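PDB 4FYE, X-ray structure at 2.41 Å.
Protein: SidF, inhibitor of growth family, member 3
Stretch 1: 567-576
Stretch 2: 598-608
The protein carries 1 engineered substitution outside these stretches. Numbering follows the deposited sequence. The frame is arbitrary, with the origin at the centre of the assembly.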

ATOM      1  N   GLN A 567      19.776  28.640   3.566  1.00 96.66           N
ATOM      2  CA  GLN A 567      19.635  29.201   2.215  1.00101.68           C
ATOM      3  C   GLN A 567      18.845  28.315   1.247  1.00 97.99           C
ATOM      4  O   GLN A 567      18.184  28.820   0.324  1.00 95.38           O
ATOM      5  CB  GLN A 567      20.991  29.483   1.546  1.00107.43           C
ATOM      6  CG  GLN A 567      22.157  29.857   2.439  1.00115.66           C
ATOM      7  CD  GLN A 567      23.493  29.654   1.727  1.00118.57           C
ATOM      8  OE1 GLN A 567      24.457  29.174   2.326  1.00118.02           O
ATOM      9  NE2 GLN A 567      23.547  29.996   0.435  1.00116.07           N
ATOM     10  N   ILE A 568      18.959  27.003   1.410  1.00 93.03           N
ATOM     11  CA  ILE A 568      18.177  26.108   0.590  1.00 89.04           C
ATOM     12  C   ILE A 568      16.726  26.542   0.748  1.00 83.64           C
ATOM     13  O   ILE A 568      16.001  26.692  -0.226  1.00 80.67           O
ATOM     14  CB  ILE A 568      18.432  24.659   0.996  1.00 88.41           C
ATOM     15  CG1 ILE A 568      19.853  24.255   0.558  1.00 91.89           C
ATOM     16  CG2 ILE A 568      17.412  23.754   0.352  1.00 80.04           C
ATOM     17  CD1 ILE A 568      20.436  23.051   1.283  1.00 93.58           C
ATOM     18  N   ASN A 569      16.361  26.854   1.979  1.00 83.08           N
ATOM     19  CA  ASN A 569      15.010  27.290   2.299  1.00 87.27           C
ATOM     20  C   ASN A 569      14.639  28.678   1.771  1.00 90.95           C
ATOM     21  O   ASN A 569      13.590  28.841   1.142  1.00 89.08           O
ATOM     22  CB  ASN A 569      14.766  27.222   3.813  1.00 89.94           C
ATOM     23  CG  ASN A 569      14.801  25.795   4.362  1.00 89.91           C
ATOM     24  OD1 ASN A 569      14.583  24.828   3.646  1.00 86.01           O
ATOM     25  ND2 ASN A 569      15.091  25.671   5.651  1.00 95.52           N
ATOM     26  N   LYS A 570      15.489  29.681   2.033  1.00 97.26           N
ATOM     27  CA  LYS A 570      15.271  31.012   1.472  1.00 94.78           C
ATOM     28  C   LYS A 570      15.136  30.887  -0.053  1.00 93.99           C
ATOM     29  O   LYS A 570      14.293  31.563  -0.634  1.00 96.33           O
ATOM     30  CB  LYS A 570      16.374  32.009   1.878  1.00106.62           C
ATOM     31  CG  LYS A 570      16.111  33.500   1.571  1.00110.18           C
ATOM     32  CD  LYS A 570      15.619  34.325   2.773  1.00113.82           C
ATOM     33  CE  LYS A 570      14.245  33.887   3.318  1.00111.80           C
ATOM     34  NZ  LYS A 570      13.766  34.778   4.425  1.00110.21           N
ATOM     35  N   ALA A 571      15.921  30.003  -0.682  1.00 89.98           N
ATOM     36  CA  ALA A 571      15.870  29.784  -2.148  1.00 88.09           C
ATOM     37  C   ALA A 571      14.568  29.121  -2.624  1.00 85.41           C
ATOM     38  O   ALA A 571      13.998  29.534  -3.638  1.00 85.71           O
ATOM     39  CB  ALA A 571      17.060  28.966  -2.611  1.00 84.36           C
ATOM     40  N   LEU A 572      14.118  28.093  -1.900  1.00 84.98           N
ATOM     41  CA  LEU A 572      12.836  27.413  -2.177  1.00 76.51           C
ATOM     42  C   LEU A 572      11.661  28.404  -2.132  1.00 75.67           C
ATOM     43  O   LEU A 572      10.831  28.452  -3.031  1.00 73.90           O
ATOM     44  CB  LEU A 572      12.621  26.326  -1.147  1.00 73.96           C
ATOM     45  CG  LEU A 572      12.218  24.921  -1.622  1.00 75.05           C
ATOM     46  CD1 LEU A 572      11.847  24.084  -0.405  1.00 73.98           C
ATOM     47  CD2 LEU A 572      11.069  24.864  -2.613  1.00 70.04           C
ATOM     48  N   GLN A 573      11.625  29.206  -1.082  1.00 74.64           N
ATOM     49  CA  GLN A 573      10.653  30.273  -0.919  1.00 81.11           C
ATOM     50  C   GLN A 573      10.696  31.363  -2.064  1.00 90.63           C
ATOM     51  O   GLN A 573       9.643  31.841  -2.531  1.00 92.21           O
ATOM     52  CB  GLN A 573      10.900  30.901   0.460  1.00 82.21           C
ATOM     53  CG  GLN A 573       9.845  31.883   0.926  1.00 87.65           C
ATOM     54  CD  GLN A 573      10.306  32.670   2.143  1.00 96.64           C
ATOM     55  OE1 GLN A 573      11.103  33.623   2.038  1.00102.91           O
ATOM     56  NE2 GLN A 573       9.816  32.269   3.315  1.00100.03           N
ATOM     57  N   GLU A 574      11.890  31.762  -2.513  1.00 90.59           N
ATOM     58  CA  GLU A 574      11.988  32.677  -3.675  1.00 95.67           C
ATOM     59  C   GLU A 574      11.511  31.963  -4.960  1.00 94.56           C
ATOM     60  O   GLU A 574      10.824  32.575  -5.802  1.00 91.69           O
ATOM     61  CB  GLU A 574      13.415  33.261  -3.864  1.00102.25           C
ATOM     62  CG  GLU A 574      13.949  34.181  -2.753  1.00105.42           C
ATOM     63  CD  GLU A 574      15.418  34.566  -2.951  1.00113.40           C
ATOM     64  OE1 GLU A 574      16.142  33.812  -3.635  1.00118.27           O
ATOM     65  OE2 GLU A 574      15.874  35.620  -2.438  1.00114.22           O
ATOM     66  N   LEU A 575      11.842  30.671  -5.103  1.00 91.12           N
ATOM     67  CA  LEU A 575      11.321  29.911  -6.238  1.00 89.54           C
ATOM     68  C   LEU A 575       9.802  29.951  -6.232  1.00 87.69           C
ATOM     69  O   LEU A 575       9.187  30.220  -7.263  1.00 87.16           O
ATOM     70  CB  LEU A 575      11.809  28.465  -6.277  1.00 83.33           C
ATOM     71  CG  LEU A 575      11.996  27.829  -7.675  1.00 83.63           C
ATOM     72  CD1 LEU A 575      11.755  26.329  -7.599  1.00 77.41           C
ATOM     73  CD2 LEU A 575      11.109  28.417  -8.754  1.00 80.30           C
ATOM     74  N   LYS A 576       9.210  29.728  -5.063  1.00 87.70           N
ATOM     75  CA  LYS A 576       7.756  29.757  -4.929  1.00 88.19           C
ATOM     76  C   LYS A 576       7.252  31.146  -5.322  1.00 90.52           C
ATOM     77  O   LYS A 576       6.350  31.280  -6.147  1.00 90.12           O
ATOM     78  CB  LYS A 576       7.326  29.389  -3.489  1.00 87.43           C
ATOM     79  CG  LYS A 576       5.834  29.115  -3.283  1.00 83.11           C
ATOM     80  CD  LYS A 576       5.376  29.388  -1.845  1.00 85.29           C
ATOM     81  CE  LYS A 576       3.900  29.022  -1.648  1.00 81.43           C
ATOM     82  NZ  LYS A 576       3.668  27.550  -1.550  1.00 70.80           N
ATOM     83  N   HIS A 598       5.855  20.176 -10.757  1.00 77.13           N
ATOM     84  CA  HIS A 598       6.773  19.053 -10.682  1.00 76.08           C
ATOM     85  C   HIS A 598       8.093  19.499 -10.164  1.00 75.44           C
ATOM     86  O   HIS A 598       8.582  18.928  -9.202  1.00 78.19           O
ATOM     87  CB  HIS A 598       6.980  18.371 -12.026  1.00 81.66           C
ATOM     88  CG  HIS A 598       8.053  17.281 -11.994  1.00 85.36           C
ATOM     89  ND1 HIS A 598       7.901  16.123 -11.292  1.00 73.33           N
ATOM     90  CD2 HIS A 598       9.324  17.222 -12.591  1.00 79.47           C
ATOM     91  CE1 HIS A 598       9.012  15.365 -11.450  1.00 74.84           C
ATOM     92  NE2 HIS A 598       9.884  16.044 -12.235  1.00 82.25           N
ATOM     93  N   PHE A 599       8.691  20.519 -10.768  1.00 72.49           N
ATOM     94  CA  PHE A 599      10.029  20.947 -10.306  1.00 75.06           C
ATOM     95  C   PHE A 599      10.048  21.349  -8.824  1.00 71.98           C
ATOM     96  O   PHE A 599      10.877  20.892  -8.018  1.00 73.35           O
ATOM     97  CB  PHE A 599      10.589  22.106 -11.157  1.00 77.58           C
ATOM     98  CG  PHE A 599      11.992  22.514 -10.779  1.00 79.11           C
ATOM     99  CD1 PHE A 599      12.222  23.392  -9.722  1.00 83.09           C
ATOM    100  CD2 PHE A 599      13.092  22.031 -11.485  1.00 83.59           C
ATOM    101  CE1 PHE A 599      13.511  23.787  -9.373  1.00 83.70           C
ATOM    102  CE2 PHE A 599      14.388  22.418 -11.141  1.00 85.62           C
ATOM    103  CZ  PHE A 599      14.595  23.292 -10.083  1.00 86.42           C
ATOM    104  N   TYR A 600       9.141  22.239  -8.478  1.00 69.37           N
ATOM    105  CA  TYR A 600       9.076  22.736  -7.135  1.00 66.11           C
ATOM    106  C   TYR A 600       8.710  21.666  -6.088  1.00 67.11           C
ATOM    107  O   TYR A 600       9.200  21.695  -4.951  1.00 66.03           O
ATOM    108  CB  TYR A 600       8.026  23.815  -7.080  1.00 65.91           C
ATOM    109  CG  TYR A 600       7.898  24.340  -5.712  1.00 65.99           C
ATOM    110  CD1 TYR A 600       7.050  23.719  -4.774  1.00 64.11           C
ATOM    111  CD2 TYR A 600       8.685  25.410  -5.304  1.00 69.43           C
ATOM    112  CE1 TYR A 600       6.967  24.199  -3.476  1.00 62.34           C
ATOM    113  CE2 TYR A 600       8.619  25.900  -4.014  1.00 68.53           C
ATOM    114  CZ  TYR A 600       7.757  25.299  -3.109  1.00 65.60           C
ATOM    115  OH  TYR A 600       7.715  25.808  -1.840  1.00 66.29           O
ATOM    116  N   ASN A 601       7.807  20.760  -6.439  1.00 63.12           N
ATOM    117  CA  ASN A 601       7.347  19.818  -5.440  1.00 60.86           C
ATOM    118  C   ASN A 601       8.418  18.791  -5.110  1.00 60.94           C
ATOM    119  O   ASN A 601       8.627  18.494  -3.940  1.00 61.12           O
ATOM    120  CB  ASN A 601       5.977  19.219  -5.810  1.00 55.74           C
ATOM    121  CG  ASN A 601       4.831  20.161  -5.462  1.00 59.14           C
ATOM    122  OD1 ASN A 601       4.915  20.987  -4.509  1.00 61.66           O
ATOM    123  ND2 ASN A 601       3.752  20.056  -6.210  1.00 57.06           N
ATOM    124  N   SER A 602       9.101  18.298  -6.152  1.00 58.97           N
ATOM    125  CA  SER A 602      10.316  17.518  -6.056  1.00 56.54           C
ATOM    126  C   SER A 602      11.270  18.160  -5.094  1.00 59.49           C
ATOM    127  O   SER A 602      11.696  17.526  -4.143  1.00 64.57           O
ATOM    128  CB  SER A 602      11.002  17.497  -7.406  1.00 61.16           C
ATOM    129  OG  SER A 602      10.330  16.653  -8.319  1.00 69.51           O
ATOM    130  N   CYS A 603      11.620  19.421  -5.320  1.00 58.77           N
ATOM    131  CA  CYS A 603      12.527  20.086  -4.403  1.00 61.23           C
ATOM    132  C   CYS A 603      11.955  20.165  -2.990  1.00 66.05           C
ATOM    133  O   CYS A 603      12.672  19.917  -2.006  1.00 69.73           O
ATOM    134  CB  CYS A 603      12.848  21.492  -4.894  1.00 63.35           C
ATOM    135  SG  CYS A 603      13.670  21.423  -6.476  0.58 58.00           S
ATOM    136  N   ALA A 604      10.662  20.479  -2.879  1.00 63.71           N
ATOM    137  CA  ALA A 604      10.096  20.693  -1.556  1.00 62.30           C
ATOM    138  C   ALA A 604      10.074  19.395  -0.818  1.00 60.25           C
ATOM    139  O   ALA A 604      10.471  19.378   0.329  1.00 64.83           O
ATOM    140  CB  ALA A 604       8.721  21.339  -1.594  1.00 59.35           C
ATOM    141  N   TYR A 605       9.672  18.304  -1.465  1.00 58.60           N
ATOM    142  CA  TYR A 605       9.642  17.009  -0.768  1.00 53.91           C
ATOM    143  C   TYR A 605      11.032  16.597  -0.319  1.00 57.51           C
ATOM    144  O   TYR A 605      11.244  16.233   0.831  1.00 53.16           O
ATOM    145  CB  TYR A 605       9.007  15.911  -1.610  1.00 51.09           C
ATOM    146  CG  TYR A 605       7.499  16.087  -1.777  1.00 50.33           C
ATOM    147  CD1 TYR A 605       6.664  16.304  -0.666  1.00 53.16           C
ATOM    148  CD2 TYR A 605       6.903  15.993  -3.040  1.00 50.70           C
ATOM    149  CE1 TYR A 605       5.298  16.448  -0.833  1.00 57.30           C
ATOM    150  CE2 TYR A 605       5.539  16.159  -3.238  1.00 48.96           C
ATOM    151  CZ  TYR A 605       4.744  16.391  -2.147  1.00 56.60           C
ATOM    152  OH  TYR A 605       3.403  16.534  -2.345  1.00 54.37           O
ATOM    153  N   LEU A 606      12.014  16.709  -1.204  1.00 62.96           N
ATOM    154  CA  LEU A 606      13.352  16.308  -0.802  1.00 64.12           C
ATOM    155  C   LEU A 606      13.872  17.123   0.407  1.00 65.52           C
ATOM    156  O   LEU A 606      14.288  16.575   1.417  1.00 65.22           O
ATOM    157  CB  LEU A 606      14.296  16.481  -1.962  1.00 67.70           C
ATOM    158  CG  LEU A 606      15.476  15.503  -2.086  1.00 73.16           C
ATOM    159  CD1 LEU A 606      16.689  16.303  -2.584  1.00 67.04           C
ATOM    160  CD2 LEU A 606      15.803  14.656  -0.850  1.00 68.63           C
ATOM    161  N   THR A 607      13.864  18.436   0.317  1.00 62.26           N
ATOM    162  CA  THR A 607      14.512  19.182   1.379  1.00 68.42           C
ATOM    163  C   THR A 607      13.850  18.963   2.727  1.00 66.29           C
ATOM    164  O   THR A 607      14.488  19.040   3.756  1.00 69.78           O
ATOM    165  CB  THR A 607      14.542  20.668   1.064  1.00 68.75           C
ATOM    166  OG1 THR A 607      13.202  21.108   0.849  1.00 73.79           O
ATOM    167  CG2 THR A 607      15.318  20.882  -0.181  1.00 70.08           C
ATOM    168  N   GLN A 608      12.574  18.651   2.721  1.00 65.05           N
ATOM    169  CA  GLN A 608      11.885  18.456   3.974  1.00 64.85           C
ATOM    170  C   GLN A 608      12.223  17.122   4.551  1.00 58.01           C
ATOM    171  O   GLN A 608      12.274  16.988   5.767  1.00 57.62           O
ATOM    172  CB  GLN A 608      10.394  18.558   3.795  1.00 66.07           C
ATOM    173  CG  GLN A 608       9.972  19.869   3.201  1.00 72.09           C
ATOM    174  CD  GLN A 608      10.088  20.993   4.191  1.00 82.66           C
ATOM    175  OE1 GLN A 608       9.536  20.896   5.295  1.00 81.29           O
ATOM    176  NE2 GLN A 608      10.801  22.080   3.806  1.00 78.71           N
TER

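The tightest point of this contact is unusually short for two apolar groups: Leu 572 CD2 lies 3.0 Å from Tyr 600 CE2, well inside the usual carbon–carbon van der Waals separation, so the methyl is pressed hard against the ring, which it meets obliquely. At 2.41 Å resolution some of this crowding may reflect coordinate error. The Leu 572 chi1 of -132° also falls between the usual wells.

Around this point two helical segments of one chain run nearly antiparallel, with 156° between their directions and 10.9 Å between their axes at closest approach. That spacing leaves room for large side chains, and no hydrogen bond crosses it; the contact is made by packing, burying 425 Å² in all. The CA atoms of Ile 568 and Thr 607, Leu 572 and Ala 604, and Lys 576 and Tyr 600 pair at 7.9, 7.3 and 7.5 Å, so each four-residue step along the first helix meets a three- or four-residue step back along the second.

Leu 572 is central: both of its methyls come within about 4.4 Å of Ala 604 CA and CB. Leu 572 CD2 meets the Tyr 600 ring and, more loosely, Cys 603 CB at 4.4 Å; Leu 572 CD1 lies 4.0 Å from Ala 604 CA and 3.5 Å from Thr 607 OG1. Ala 604, whose CB points sideways, presents both its CA and its small methyl to the leucine.

Tyr 600 leaves its helix sideways, but with chi1 at 179° its ring reaches across to the first helix. Leu 575 CD1 sits at the ring's edge, 3.9 Å from Tyr 600 CD2, and also at the edge of the Phe 599 ring, 3.6 Å from Phe 599 CE1. One methyl thus touches two consecutive aromatic residues. Lys 576, partly exposed, puts its CB 3.8 Å from Tyr 600 CE2, and the rest of its chain runs past the ring's hydroxyl end, with Lys 576 NZ 4.4 Å from Tyr 600 OH.

At the other end, Ile 568 CG2 packs 3.6 Å from Thr 607 CG2. Threonine suits this buried place because its methyl can face the isoleucine while its hydroxyl is satisfied within its own helix: Thr 607 OG1 donates to Cys 603 O at 3.1 Å, with chi1 at 57°. Backbone i to i+4 hydrogen bonds, such as Ala 604 N to Tyr 600 O at 2.8 Å, satisfy polar groups of the backbones within each helix.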